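Local coordinates for putative exported protein (Bacteroides fragilis NCTC 9343, PDB 3IEE) that is of unknown function but is probably an exported, possibly lipid-anchored protein built mainly of alpha-helices, without strands, packed into elongated bundles, at residues A[21-26]-A[156-161]; A[166-171]-A[221-226]; A[172-177]-A[228-233]; A[182-187]-A[201-206]; A[213-218]-A[236-241]. All coordinates share one frame; numbering follows the deposited sequence. Where two conformers were deposited one is given.

Contact 1: A[21-26]-A[156-161]. With EDO (1,2-ethanediol), chain B.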
# COMPACT_ATOMS: atom_id res chain seq x y z
N GLU A 21 3.65 26.07 5.11
CA GLU A 21 4.13 25.72 3.76
C GLU A 21 4.86 24.41 3.80
O GLU A 21 4.56 23.51 3.01
CB GLU A 21 5.03 26.81 3.13
CG GLU A 21 5.07 26.67 1.58
CD GLU A 21 5.67 27.87 0.83
OE1 GLU A 21 6.37 28.72 1.44
OE2 GLU A 21 5.45 27.93 -0.39
N ASN A 22 5.78 24.29 4.77
CA ASN A 22 6.55 23.11 4.93
C ASN A 22 5.60 21.91 5.08
O ASN A 22 5.77 20.90 4.43
CB ASN A 22 7.42 23.23 6.18
CG ASN A 22 8.52 22.26 6.18
OD1 ASN A 22 9.44 22.39 5.35
ND2 ASN A 22 8.44 21.21 7.02
N ALA A 23 4.63 22.03 5.98
CA ALA A 23 3.70 20.95 6.27
C ALA A 23 2.90 20.56 5.03
O ALA A 23 2.69 19.40 4.76
CB ALA A 23 2.74 21.38 7.40
N ALA A 24 2.44 21.55 4.28
CA ALA A 24 1.76 21.31 3.00
C ALA A 24 2.62 20.56 2.01
O ALA A 24 2.12 19.68 1.31
CB ALA A 24 1.32 22.64 2.37
N GLU A 25 3.91 20.89 1.94
CA GLU A 25 4.81 20.21 1.02
C GLU A 25 4.97 18.74 1.38
O GLU A 25 5.02 17.88 0.52
CB GLU A 25 6.17 20.88 0.98
CG GLU A 25 6.23 22.17 0.21
CD GLU A 25 5.70 22.03 -1.21
OE1 GLU A 25 6.07 21.07 -1.91
OE2 GLU A 25 4.86 22.86 -1.59
N VAL A 26 5.03 18.47 2.68
CA VAL A 26 5.15 17.09 3.19
C VAL A 26 3.93 16.29 2.77
O VAL A 26 4.05 15.20 2.21
CB VAL A 26 5.32 17.05 4.67
CG1 VAL A 26 5.09 15.58 5.21
CG2 VAL A 26 6.74 17.59 5.06
N GLU A 156 2.49 12.89 10.07
CA GLU A 156 1.81 13.11 11.33
C GLU A 156 2.13 14.54 11.88
O GLU A 156 1.25 15.28 12.27
CB GLU A 156 2.25 12.07 12.33
CG GLU A 156 1.55 12.19 13.65
CD GLU A 156 1.85 10.97 14.49
OE1 GLU A 156 2.91 10.99 15.13
OE2 GLU A 156 1.08 9.97 14.41
N GLN A 157 3.40 14.89 11.88
CA GLN A 157 3.82 16.24 12.24
C GLN A 157 3.18 17.32 11.37
O GLN A 157 2.77 18.39 11.88
CB GLN A 157 5.36 16.36 12.20
CG GLN A 157 6.04 15.57 13.34
CD GLN A 157 5.40 15.84 14.72
OE1 GLN A 157 5.23 17.00 15.14
NE2 GLN A 157 5.00 14.76 15.42
N ALA A 158 3.06 17.05 10.06
CA ALA A 158 2.52 18.01 9.09
C ALA A 158 1.02 18.22 9.36
O ALA A 158 0.51 19.38 9.33
CB ALA A 158 2.77 17.51 7.68
N GLU A 159 0.32 17.12 9.65
CA GLU A 159 -1.11 17.22 10.06
C GLU A 159 -1.35 18.10 11.26
O GLU A 159 -2.31 18.87 11.32
CB GLU A 159 -1.75 15.83 10.25
CG GLU A 159 -1.81 14.99 9.02
CD GLU A 159 -2.17 13.53 9.28
OE1 GLU A 159 -2.36 13.18 10.45
OE2 GLU A 159 -2.21 12.72 8.30
N LEU A 160 -0.51 17.96 12.27
CA LEU A 160 -0.64 18.73 13.49
C LEU A 160 -0.54 20.22 13.16
O LEU A 160 -1.27 21.04 13.73
CB LEU A 160 0.44 18.33 14.48
CG LEU A 160 0.27 16.98 15.15
CD1 LEU A 160 1.56 16.57 15.79
CD2 LEU A 160 -0.81 17.09 16.18
N VAL A 161 0.35 20.57 12.25
CA VAL A 161 0.45 21.99 11.81
C VAL A 161 -0.82 22.48 11.07
O VAL A 161 -1.37 23.57 11.37
CB VAL A 161 1.76 22.22 10.94
CG1 VAL A 161 1.77 23.61 10.25
CG2 VAL A 161 3.01 22.04 11.77
C1 EDO B . -2.05 10.53 5.53
O1 EDO B . -3.27 10.96 4.94
C2 EDO B . -0.94 11.58 5.35
O2 EDO B . -1.23 12.88 5.89
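Ala23 and Ala158 meet through methyl groups and peptide carbonyls at a close helix-helix crossing with alanine on both sides: Ala158 CB rests 3.5 Å from Ala23 O, and the exchange is returned by Ala23 CB, 3.6 Å from Ala158 O. The carboxylate of Glu159, which leaves its helix pointing away from segment 21-26, receives a hydrogen bond at OE2 from O2 of a 1,2-ethanediol, probably brought by the crystallisation liquor. The same oxygen forms a salt bridge with Arg176 on helix 169-189, so OE2 is held by two partners. The crossing helices, 17-40 and 123-162, run roughly antiparallel at 134°. The segment axes come within 8.5 Å of each other, a separation that the small side chains at the crossing permit, and the Ala23 and Ala158 CA atoms are only 4.2 Å apart. Two valines bracket the alanines. Val26 swings CG1 opposite its backbone N (chi1 166°), which lays that methyl 3.9 Å from Ala158 CB. Val161 adopts nearly the same torsion from the other helix. Farther out, Cys84 and Phe85 pack against Val26, while Ile20 touches Val161, so the apolar patch extends beyond the two segments. On helix 123-162 the patch is completed by Val161 CG1, which lies 3.7 Å from Ala23 CB.

Contact 2: A[166-171]-A[221-226]; sequences NPLKAQ and NGHEGE
Leu168 and His223 run alongside each other, pointing opposite ways, the leucine branch lying over one face of the imidazole. Its CD2 stands 4.1 Å above the ring plane of His223, displaced toward the rim, while Leu168 CD1 reaches 3.7 Å from His223 CD2. The side chains of Pro167 and His223 cross at about a right angle. Pro167 CG, 3.5 Å from His223 NE2, meets the ring neither over its face nor at its edge. A second right-angled crossing joins Leu168 to Glu226, where the glutamate contributes its aliphatic part: Glu226 CB is 3.7 Å from Leu168 CD1. The imidazole is turned by a bond on its far side. His223 ND1 donates to Asn221 O at 2.9 Å, with the acceptor close to the ring plane although the donor sits 43° out of the carbonyl plane; this anchors the ring's rotation and places the proton on ND1. On the other segment, Asn166 forms an Asx turn, its OD1 accepting from Leu168 N in the carbonyl plane on a lone pair. The same residues begin a type I beta turn, closed by Lys169 N to Asn166 O. Both Leu168 and His223 occupy N-cap positions, so the contact joins the starts of helices 169-189 and 224-247. Leu168 also packs on Met227 of the latter helix and on Val220 in the loop before it.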
# COMPACT_ATOMS: atom_id res chain seq x y z
N ASN A 166 -8.25 23.32 14.43
CA ASN A 166 -9.42 22.52 14.09
C ASN A 166 -9.90 21.73 15.33
O ASN A 166 -9.19 20.88 15.82
CB ASN A 166 -9.11 21.56 12.92
CG ASN A 166 -10.34 20.91 12.34
OD1 ASN A 166 -11.21 20.43 13.06
ND2 ASN A 166 -10.41 20.85 11.01
N PRO A 167 -11.14 22.00 15.80
CA PRO A 167 -11.58 21.31 17.02
C PRO A 167 -11.66 19.78 16.86
O PRO A 167 -11.69 19.08 17.87
CB PRO A 167 -12.97 21.89 17.29
CG PRO A 167 -13.43 22.44 16.01
CD PRO A 167 -12.18 22.89 15.26
N LEU A 168 -11.70 19.29 15.62
CA LEU A 168 -11.72 17.84 15.35
C LEU A 168 -10.38 17.27 14.86
O LEU A 168 -10.36 16.17 14.29
CB LEU A 168 -12.80 17.51 14.35
CG LEU A 168 -14.21 17.96 14.70
CD1 LEU A 168 -15.11 17.66 13.56
CD2 LEU A 168 -14.70 17.28 15.98
N LYS A 169 -9.28 17.96 15.15
CA LYS A 169 -7.95 17.49 14.75
C LYS A 169 -7.71 16.04 15.14
O LYS A 169 -7.29 15.26 14.31
CB LYS A 169 -6.90 18.41 15.37
CG LYS A 169 -5.46 17.93 15.29
CD LYS A 169 -4.51 19.00 15.80
CE LYS A 169 -4.36 19.00 17.29
NZ LYS A 169 -4.24 20.45 17.74
N ALA A 170 -7.93 15.67 16.41
CA ALA A 170 -7.66 14.28 16.83
C ALA A 170 -8.45 13.25 16.01
O ALA A 170 -7.92 12.19 15.57
CB ALA A 170 -7.92 14.06 18.35
N GLN A 171 -9.73 13.55 15.80
CA GLN A 171 -10.61 12.64 15.06
C GLN A 171 -10.15 12.54 13.59
O GLN A 171 -9.98 11.45 13.03
CB GLN A 171 -12.08 13.11 15.16
CG GLN A 171 -12.68 13.02 16.58
CD GLN A 171 -12.22 14.06 17.56
OE1 GLN A 171 -11.60 15.06 17.17
NE2 GLN A 171 -12.58 13.90 18.85
N ASN A 221 -18.44 18.88 21.17
CA ASN A 221 -19.71 19.59 21.16
C ASN A 221 -19.88 20.42 19.87
O ASN A 221 -18.90 20.95 19.36
CB ASN A 221 -19.74 20.49 22.41
CG ASN A 221 -21.09 21.09 22.69
OD1 ASN A 221 -22.07 20.38 22.89
ND2 ASN A 221 -21.14 22.42 22.74
N GLY A 222 -21.10 20.50 19.33
CA GLY A 222 -21.39 21.31 18.14
C GLY A 222 -20.96 20.77 16.80
O GLY A 222 -20.86 21.53 15.82
N HIS A 223 -20.70 19.47 16.74
CA HIS A 223 -20.30 18.77 15.53
C HIS A 223 -21.03 17.42 15.47
O HIS A 223 -20.40 16.35 15.35
CB HIS A 223 -18.79 18.53 15.55
CG HIS A 223 -17.99 19.79 15.57
ND1 HIS A 223 -17.76 20.52 16.73
CD2 HIS A 223 -17.33 20.45 14.59
CE1 HIS A 223 -16.99 21.55 16.45
NE2 HIS A 223 -16.74 21.54 15.15
N GLU A 224 -22.35 17.52 15.45
CA GLU A 224 -23.22 16.37 15.60
C GLU A 224 -23.12 15.40 14.42
O GLU A 224 -23.07 14.18 14.60
CB GLU A 224 -24.66 16.86 15.78
CG GLU A 224 -24.88 17.61 17.12
CD GLU A 224 -24.50 19.12 17.11
OE1 GLU A 224 -24.14 19.71 16.05
OE2 GLU A 224 -24.59 19.73 18.20
N GLY A 225 -23.09 15.95 13.21
CA GLY A 225 -22.90 15.17 11.97
C GLY A 225 -21.55 14.48 11.89
O GLY A 225 -21.45 13.29 11.55
N GLU A 226 -20.51 15.23 12.23
CA GLU A 226 -19.13 14.74 12.19
C GLU A 226 -18.94 13.62 13.23
O GLU A 226 -18.29 12.61 12.95
CB GLU A 226 -18.15 15.88 12.45
CG GLU A 226 -18.10 16.94 11.34
CD GLU A 226 -19.13 18.06 11.45
OE1 GLU A 226 -19.99 18.07 12.36
OE2 GLU A 226 -19.08 18.94 10.57

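Contact 3: A[172-177]-A[228-233]. With EDO (1,2-ethanediol), chain B.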
# COMPACT_ATOMS: atom_id res chain seq x y z
N ILE A 172 -9.89 13.69 12.98
CA ILE A 172 -9.40 13.73 11.58
C ILE A 172 -8.10 12.91 11.42
O ILE A 172 -7.96 12.07 10.51
CB ILE A 172 -9.22 15.21 11.10
CG1 ILE A 172 -10.55 15.96 11.08
CG2 ILE A 172 -8.57 15.24 9.69
CD1 ILE A 172 -10.41 17.51 11.03
N MSE A 173 -7.15 13.12 12.33
CA MSE A 173 -5.89 12.42 12.31
C MSE A 173 -6.04 10.91 12.50
O MSE A 173 -5.39 10.11 11.77
CB MSE A 173 -4.91 13.07 13.29
CG MSE A 173 -4.48 14.48 12.82
SE MSE A 173 -3.21 15.29 14.06
CE MSE A 173 -1.71 14.12 13.70
N SER A 174 -6.96 10.50 13.40
CA SER A 174 -7.25 9.10 13.60
C SER A 174 -7.79 8.45 12.33
O SER A 174 -7.40 7.34 12.01
CB SER A 174 -8.28 8.85 14.72
OG SER A 174 -9.55 9.34 14.36
N VAL A 175 -8.71 9.11 11.63
CA VAL A 175 -9.23 8.56 10.39
C VAL A 175 -8.11 8.39 9.35
O VAL A 175 -8.01 7.35 8.66
CB VAL A 175 -10.36 9.45 9.78
CG1 VAL A 175 -10.78 8.93 8.37
CG2 VAL A 175 -11.58 9.55 10.74
N ARG A 176 -7.26 9.42 9.20
CA ARG A 176 -6.19 9.34 8.22
C ARG A 176 -5.20 8.24 8.58
O ARG A 176 -4.81 7.50 7.74
CB ARG A 176 -5.50 10.70 8.07
CG ARG A 176 -6.43 11.82 7.62
CD ARG A 176 -5.77 13.21 7.69
NE ARG A 176 -4.63 13.36 6.74
CZ ARG A 176 -4.71 13.81 5.48
NH1 ARG A 176 -5.86 14.13 4.95
NH2 ARG A 176 -3.62 13.94 4.73
N LYS A 177 -4.91 8.09 9.86
CA LYS A 177 -3.94 7.09 10.32
C LYS A 177 -4.49 5.69 10.09
O LYS A 177 -3.84 4.82 9.50
CB LYS A 177 -3.60 7.29 11.79
CG LYS A 177 -2.56 6.31 12.29
CD LYS A 177 -1.23 6.51 11.62
CE LYS A 177 -0.11 5.70 12.31
NZ LYS A 177 0.34 6.43 13.54
N LYS A 228 -21.31 11.58 14.30
CA LYS A 228 -21.99 10.41 13.83
C LYS A 228 -21.16 9.71 12.76
O LYS A 228 -21.01 8.47 12.81
CB LYS A 228 -23.40 10.79 13.31
CG LYS A 228 -24.43 11.05 14.39
CD LYS A 228 -25.84 11.20 13.77
CE LYS A 228 -26.75 12.21 14.52
NZ LYS A 228 -28.22 11.82 14.52
N SER A 229 -20.65 10.49 11.80
CA SER A 229 -19.78 10.01 10.75
C SER A 229 -18.58 9.26 11.35
O SER A 229 -18.31 8.11 10.97
CB SER A 229 -19.29 11.18 9.89
OG SER A 229 -18.59 10.70 8.76
N TYR A 230 -17.91 9.92 12.29
CA TYR A 230 -16.69 9.39 12.94
C TYR A 230 -16.98 8.05 13.63
O TYR A 230 -16.30 7.06 13.39
CB TYR A 230 -16.14 10.41 13.91
CG TYR A 230 -14.85 9.95 14.54
CD1 TYR A 230 -13.70 9.70 13.76
CD2 TYR A 230 -14.77 9.76 15.90
CE1 TYR A 230 -12.57 9.25 14.33
CE2 TYR A 230 -13.61 9.33 16.49
CZ TYR A 230 -12.51 9.10 15.73
OH TYR A 230 -11.37 8.68 16.30
N GLN A 231 -18.04 7.99 14.41
CA GLN A 231 -18.36 6.74 15.12
C GLN A 231 -18.78 5.61 14.14
O GLN A 231 -18.46 4.46 14.37
CB GLN A 231 -19.36 6.97 16.24
CG GLN A 231 -18.85 7.94 17.29
CD GLN A 231 -19.70 7.90 18.53
OE1 GLN A 231 -20.89 7.52 18.48
NE2 GLN A 231 -19.09 8.29 19.67
N ALA A 232 -19.44 5.94 13.01
CA ALA A 232 -19.70 4.95 11.95
C ALA A 232 -18.39 4.40 11.37
O ALA A 232 -18.25 3.18 11.19
CB ALA A 232 -20.56 5.58 10.83
N PHE A 233 -17.42 5.29 11.17
CA PHE A 233 -16.09 4.88 10.68
C PHE A 233 -15.46 3.91 11.68
O PHE A 233 -14.99 2.83 11.30
CB PHE A 233 -15.18 6.10 10.48
CG PHE A 233 -13.75 5.75 10.16
CD1 PHE A 233 -13.40 5.31 8.89
CD2 PHE A 233 -12.75 5.89 11.13
CE1 PHE A 233 -12.09 4.97 8.59
CE2 PHE A 233 -11.48 5.58 10.82
CZ PHE A 233 -11.14 5.14 9.55
C1 EDO B . -2.05 10.53 5.53
O1 EDO B . -3.27 10.96 4.94
C2 EDO B . -0.94 11.58 5.35
O2 EDO B . -1.23 12.88 5.89
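Val175 wedges between Tyr230 and Phe233, and here the contact is tight. Its CG1 sits over the face of the Phe233 ring in a CH-pi contact, 4.1 Å from the centroid and 16° off the normal. The other methyl lies in the plane of the tyrosine ring at its edge, Val175 CG2 being 3.7 Å from Tyr230 CD1. Beside them, Tyr230 OH donates to Ser174 OG at 2.7 Å. The serine oxygen also bonds to Gln171 O one turn back, an interaction allowed by its chi1 of 67°, which turns OG back toward its own main chain. Conditions differ on the opposite flank of helix 169-189, where exposed Arg176 points away from helix 224-247 and engages a 1,2-ethanediol, probably from the crystallisation liquor. Arg176 NH2 donates to O2 of the diol at 2.9 Å, nearly straight and at the guanidinium edge, while the diol's O1 lies over one guanidinium face. The segment axes stay 11.1 Å apart and differ in direction by 31°, wide enough for two aromatic side chains to fill the interval. Such near-parallel pairing, with helix 197-215 intervening in sequence, is that of alternate helices in an up-and-down bundle.

Contact 4: A[182-187]-A[201-206]; sequences MQSILN and DLKVAE
Ile185 lies against Lys203 at the centre of this buried contact, the two side chains crossing at a slant with Ile185 CG1 3.6 Å from Lys203 CB. The end of the isoleucine continues along the opposing helix: its CD1 comes 3.8 Å from Lys203 O and 4.0 Å from Val204 CG2. On the other flank Ser184 meets the lysine's aliphatic part, with Ser184 OG 3.3 Å from Lys203 CE. The lysine is curled to do this. Bends of -64° at chi2 and -83° at chi3 fold the chain back along its own helix, bringing CE against Ser184 OG and NZ to Glu206. There Lys203 NZ forms a salt bridge with Glu206 OE1 at 3.0 Å, reaching the carboxylate on its syn side, somewhat out of plane. In the next shell, Gln145 OE1 is the hydrogen-bond partner of Ser184 OG, linking the serine to helix 123-162. Leu207 touches Ile185, and Ile241 and Val244 of helix 224-247 pack on Val204. The segments are antiparallel at 168°, their axes 9.7 Å apart, as expected for consecutive helices of a bundle. Chemically, the interface uses Lys203 in two ways: its methylenes supply apolar surface to the neighbouring helix, while the buried ammonium is paired within its own helix. This intrahelical ion pair would probably lessen the cost of burying the charge.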
# COMPACT_ATOMS: atom_id res chain seq x y z
N MSE A 182 -5.21 0.32 7.30
CA MSE A 182 -6.06 -0.62 6.54
C MSE A 182 -5.51 -0.88 5.13
O MSE A 182 -5.47 -2.03 4.68
CB MSE A 182 -7.51 -0.16 6.49
CG MSE A 182 -8.19 -0.29 7.88
SE MSE A 182 -10.11 0.06 7.76
CE MSE A 182 -10.04 2.01 7.64
N GLN A 183 -5.06 0.17 4.47
CA GLN A 183 -4.50 0.01 3.11
C GLN A 183 -3.22 -0.82 3.14
O GLN A 183 -2.95 -1.61 2.23
CB GLN A 183 -4.29 1.38 2.45
CG GLN A 183 -3.91 1.31 1.00
CD GLN A 183 -5.01 0.68 0.15
OE1 GLN A 183 -6.09 1.25 0.04
NE2 GLN A 183 -4.74 -0.50 -0.43
N SER A 184 -2.42 -0.63 4.18
CA SER A 184 -1.19 -1.41 4.34
C SER A 184 -1.52 -2.90 4.50
O SER A 184 -0.84 -3.81 3.98
CB SER A 184 -0.40 -0.91 5.55
OG SER A 184 0.83 -1.55 5.53
N ILE A 185 -2.58 -3.17 5.28
CA ILE A 185 -3.01 -4.55 5.49
C ILE A 185 -3.51 -5.16 4.18
O ILE A 185 -3.17 -6.32 3.82
CB ILE A 185 -4.12 -4.63 6.58
CG1 ILE A 185 -3.51 -4.31 7.97
CG2 ILE A 185 -4.87 -6.00 6.48
CD1 ILE A 185 -4.51 -3.96 9.10
N LEU A 186 -4.31 -4.39 3.44
CA LEU A 186 -4.77 -4.84 2.09
C LEU A 186 -3.60 -5.19 1.16
O LEU A 186 -3.59 -6.26 0.50
CB LEU A 186 -5.67 -3.79 1.44
CG LEU A 186 -7.04 -3.57 2.11
CD1 LEU A 186 -7.71 -2.37 1.47
CD2 LEU A 186 -7.89 -4.82 2.06
N ASN A 187 -2.62 -4.31 1.11
CA ASN A 187 -1.43 -4.50 0.25
C ASN A 187 -0.62 -5.74 0.63
O ASN A 187 -0.05 -6.42 -0.26
CB ASN A 187 -0.52 -3.25 0.23
CG ASN A 187 -1.21 -2.00 -0.33
OD1 ASN A 187 -2.25 -2.08 -0.98
ND2 ASN A 187 -0.65 -0.84 -0.03
N ASP A 201 -0.74 -9.99 10.91
CA ASP A 201 -1.20 -9.98 12.31
C ASP A 201 -0.63 -8.78 13.08
O ASP A 201 -1.33 -8.19 13.93
CB ASP A 201 -0.85 -11.28 13.00
CG ASP A 201 -1.46 -12.49 12.33
OD1 ASP A 201 -2.45 -12.37 11.59
OD2 ASP A 201 -0.98 -13.62 12.59
N LEU A 202 0.62 -8.43 12.80
CA LEU A 202 1.28 -7.31 13.45
C LEU A 202 0.56 -6.02 13.09
O LEU A 202 0.27 -5.17 13.96
CB LEU A 202 2.73 -7.24 12.96
CG LEU A 202 3.66 -6.29 13.70
CD1 LEU A 202 3.72 -6.59 15.21
CD2 LEU A 202 5.05 -6.42 13.07
N LYS A 203 0.23 -5.86 11.82
CA LYS A 203 -0.45 -4.65 11.39
C LYS A 203 -1.90 -4.58 11.92
O LYS A 203 -2.39 -3.48 12.21
CB LYS A 203 -0.46 -4.51 9.86
CG LYS A 203 0.93 -4.33 9.26
CD LYS A 203 1.62 -3.04 9.68
CE LYS A 203 1.17 -1.83 8.84
NZ LYS A 203 1.96 -0.60 9.18
N VAL A 204 -2.57 -5.72 12.05
CA VAL A 204 -3.90 -5.78 12.70
C VAL A 204 -3.80 -5.37 14.16
O VAL A 204 -4.66 -4.62 14.70
CB VAL A 204 -4.55 -7.16 12.55
CG1 VAL A 204 -5.78 -7.24 13.46
CG2 VAL A 204 -4.87 -7.43 11.07
N ALA A 205 -2.70 -5.75 14.81
CA ALA A 205 -2.49 -5.33 16.20
C ALA A 205 -2.24 -3.83 16.27
O ALA A 205 -2.69 -3.16 17.20
CB ALA A 205 -1.29 -6.15 16.82
N GLU A 206 -1.54 -3.25 15.28
CA GLU A 206 -1.36 -1.78 15.23
C GLU A 206 -2.70 -1.10 15.04
O GLU A 206 -3.01 -0.09 15.70
CB GLU A 206 -0.46 -1.35 14.09
CG GLU A 206 0.99 -1.73 14.27
CD GLU A 206 1.85 -1.40 13.05
OE1 GLU A 206 1.39 -0.62 12.15
OE2 GLU A 206 2.98 -1.95 13.00

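Contact 5: A[213-218]-A[236-241]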
# COMPACT_ATOMS: atom_id res chain seq x y z
N ALA A 213 -7.13 3.82 20.82
CA ALA A 213 -6.84 5.23 21.04
C ALA A 213 -8.02 6.11 20.62
O ALA A 213 -8.42 7.06 21.33
CB ALA A 213 -5.59 5.66 20.32
N ALA A 214 -8.59 5.79 19.46
CA ALA A 214 -9.75 6.52 18.90
C ALA A 214 -10.93 6.46 19.82
O ALA A 214 -11.63 7.47 20.04
CB ALA A 214 -10.15 5.93 17.56
N LYS A 215 -11.16 5.29 20.42
CA LYS A 215 -12.31 5.09 21.32
C LYS A 215 -12.20 5.89 22.63
O LYS A 215 -13.21 6.15 23.31
CB LYS A 215 -12.49 3.61 21.61
CG LYS A 215 -13.06 2.77 20.46
CD LYS A 215 -13.08 1.29 20.81
CE LYS A 215 -13.74 0.47 19.75
NZ LYS A 215 -13.56 -1.01 20.00
N LYS A 216 -10.98 6.32 22.98
CA LYS A 216 -10.79 7.17 24.13
C LYS A 216 -11.09 8.63 23.86
O LYS A 216 -11.16 9.40 24.81
CB LYS A 216 -9.36 7.03 24.68
CG LYS A 216 -9.01 5.62 25.02
CD LYS A 216 -7.56 5.50 25.48
CE LYS A 216 -7.21 4.02 25.59
NZ LYS A 216 -5.86 3.86 26.08
N LEU A 217 -11.24 9.04 22.60
CA LEU A 217 -11.34 10.45 22.32
C LEU A 217 -12.71 11.00 22.85
O LEU A 217 -13.73 10.28 22.79
CB LEU A 217 -11.15 10.73 20.83
CG LEU A 217 -9.77 10.41 20.21
CD1 LEU A 217 -9.82 10.62 18.71
CD2 LEU A 217 -8.69 11.24 20.94
N PRO A 218 -12.77 12.27 23.28
CA PRO A 218 -14.02 12.78 23.75
C PRO A 218 -15.01 13.12 22.62
O PRO A 218 -14.61 13.27 21.48
CB PRO A 218 -13.64 14.06 24.49
CG PRO A 218 -12.48 14.52 23.74
CD PRO A 218 -11.72 13.31 23.36
N GLN A 236 -16.89 0.52 11.52
CA GLN A 236 -16.44 -0.16 10.31
C GLN A 236 -15.00 -0.66 10.40
O GLN A 236 -14.65 -1.72 9.85
CB GLN A 236 -16.64 0.76 9.13
CG GLN A 236 -18.11 0.91 8.91
CD GLN A 236 -18.42 1.81 7.77
OE1 GLN A 236 -17.93 1.59 6.66
NE2 GLN A 236 -19.25 2.83 8.00
N VAL A 237 -14.18 0.10 11.09
CA VAL A 237 -12.81 -0.35 11.35
C VAL A 237 -12.83 -1.63 12.17
O VAL A 237 -12.12 -2.59 11.89
CB VAL A 237 -11.95 0.73 12.04
CG1 VAL A 237 -10.58 0.12 12.42
CG2 VAL A 237 -11.85 1.99 11.17
N GLU A 238 -13.65 -1.66 13.20
CA GLU A 238 -13.79 -2.84 14.02
C GLU A 238 -14.27 -4.05 13.20
O GLU A 238 -13.73 -5.16 13.33
CB GLU A 238 -14.68 -2.51 15.19
CG GLU A 238 -14.79 -3.68 16.17
CD GLU A 238 -15.13 -3.28 17.58
OE1 GLU A 238 -15.10 -2.10 17.92
OE2 GLU A 238 -15.43 -4.20 18.37
N THR A 239 -15.25 -3.84 12.32
CA THR A 239 -15.69 -4.89 11.40
C THR A 239 -14.55 -5.40 10.52
O THR A 239 -14.40 -6.61 10.27
CB THR A 239 -16.84 -4.34 10.53
OG1 THR A 239 -17.92 -4.04 11.41
CG2 THR A 239 -17.29 -5.31 9.43
N PHE A 240 -13.76 -4.46 10.04
CA PHE A 240 -12.61 -4.79 9.19
C PHE A 240 -11.58 -5.66 9.95
O PHE A 240 -11.11 -6.68 9.44
CB PHE A 240 -11.97 -3.51 8.70
CG PHE A 240 -10.76 -3.72 7.85
CD1 PHE A 240 -9.47 -3.76 8.40
CD2 PHE A 240 -10.90 -3.82 6.49
CE1 PHE A 240 -8.32 -3.92 7.56
CE2 PHE A 240 -9.79 -3.98 5.68
CZ PHE A 240 -8.52 -4.01 6.20
N ILE A 241 -11.26 -5.24 11.17
CA ILE A 241 -10.33 -6.01 12.00
C ILE A 241 -10.81 -7.44 12.17
O ILE A 241 -10.04 -8.41 12.02
CB ILE A 241 -10.13 -5.35 13.37
CG1 ILE A 241 -9.38 -4.00 13.26
CG2 ILE A 241 -9.44 -6.33 14.40
CD1 ILE A 241 -9.49 -3.21 14.54
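Lys215 and Glu238 join helices 197-215 and 224-247, successive members of an up-and-down helical bundle, by a salt bridge at the protein surface. Ionic interaction is what links the two segments directly. Lys215 NZ donates to Glu238 OE1 at 2.8 Å, approaching from above the carboxylate plane, 43° out of it. The second oxygen is much less involved, for Glu238 OE2 is 4.0 Å from Lys215 NZ, making the bridge one-sided; Glu238 OE2 has instead a long, weak ion pair with Lys242 NZ. The two side chains cross at about a right angle. Both are extended, and this reach is needed because the CA atoms of Lys215 and Glu238 are 10.9 Å apart. Glu238 directs CG opposite its backbone N (chi1 -175°), sending the carboxylate toward the lysine.

Apolar packing flanks the bridge and involves other parts of the bundle. Leu211 packs on the glutamate's side chain, and Ala214 is packed among Met178, Tyr230 and Leu234. Ile241 likewise rests on Leu207 and Leu211.

Backbone hydrogen bonds are found within each segment. On helix 224-247, Ile241 N is bonded to Val237 O at 2.9 Å, and in segment 213-218 Leu217 N is bonded to Ala214 O at 3.0 Å. Across the contact, the lysine's last methylene follows its ammonium to the same acceptor, Lys215 CE standing 3.4 Å from Glu238 OE1.

Overall arrangement
Contact 1 comes first along the chain and ties helix 17-40 to helix 123-162; the other four belong to the following helices 169-189, 197-215 and 224-247. Contacts 2 and 3, with centres about 10 Å apart, are successive levels of one helix pair, while contact 4 joins 169-189 to 197-215 and contact 5 joins 197-215 to 224-247. The segments of contacts 2, 3 and 5 alternate along the chain, so these three helices are mutually packed. Contacts 3 and 5 have centres about 8 Å apart and share the surroundings of Tyr230; Met182 packing on Phe233 and Phe240 connects contact 4 with both. Contact 1, about 19 Å from contact 3 between centres, reaches it through Glu159 and Arg176, joining the two family regions.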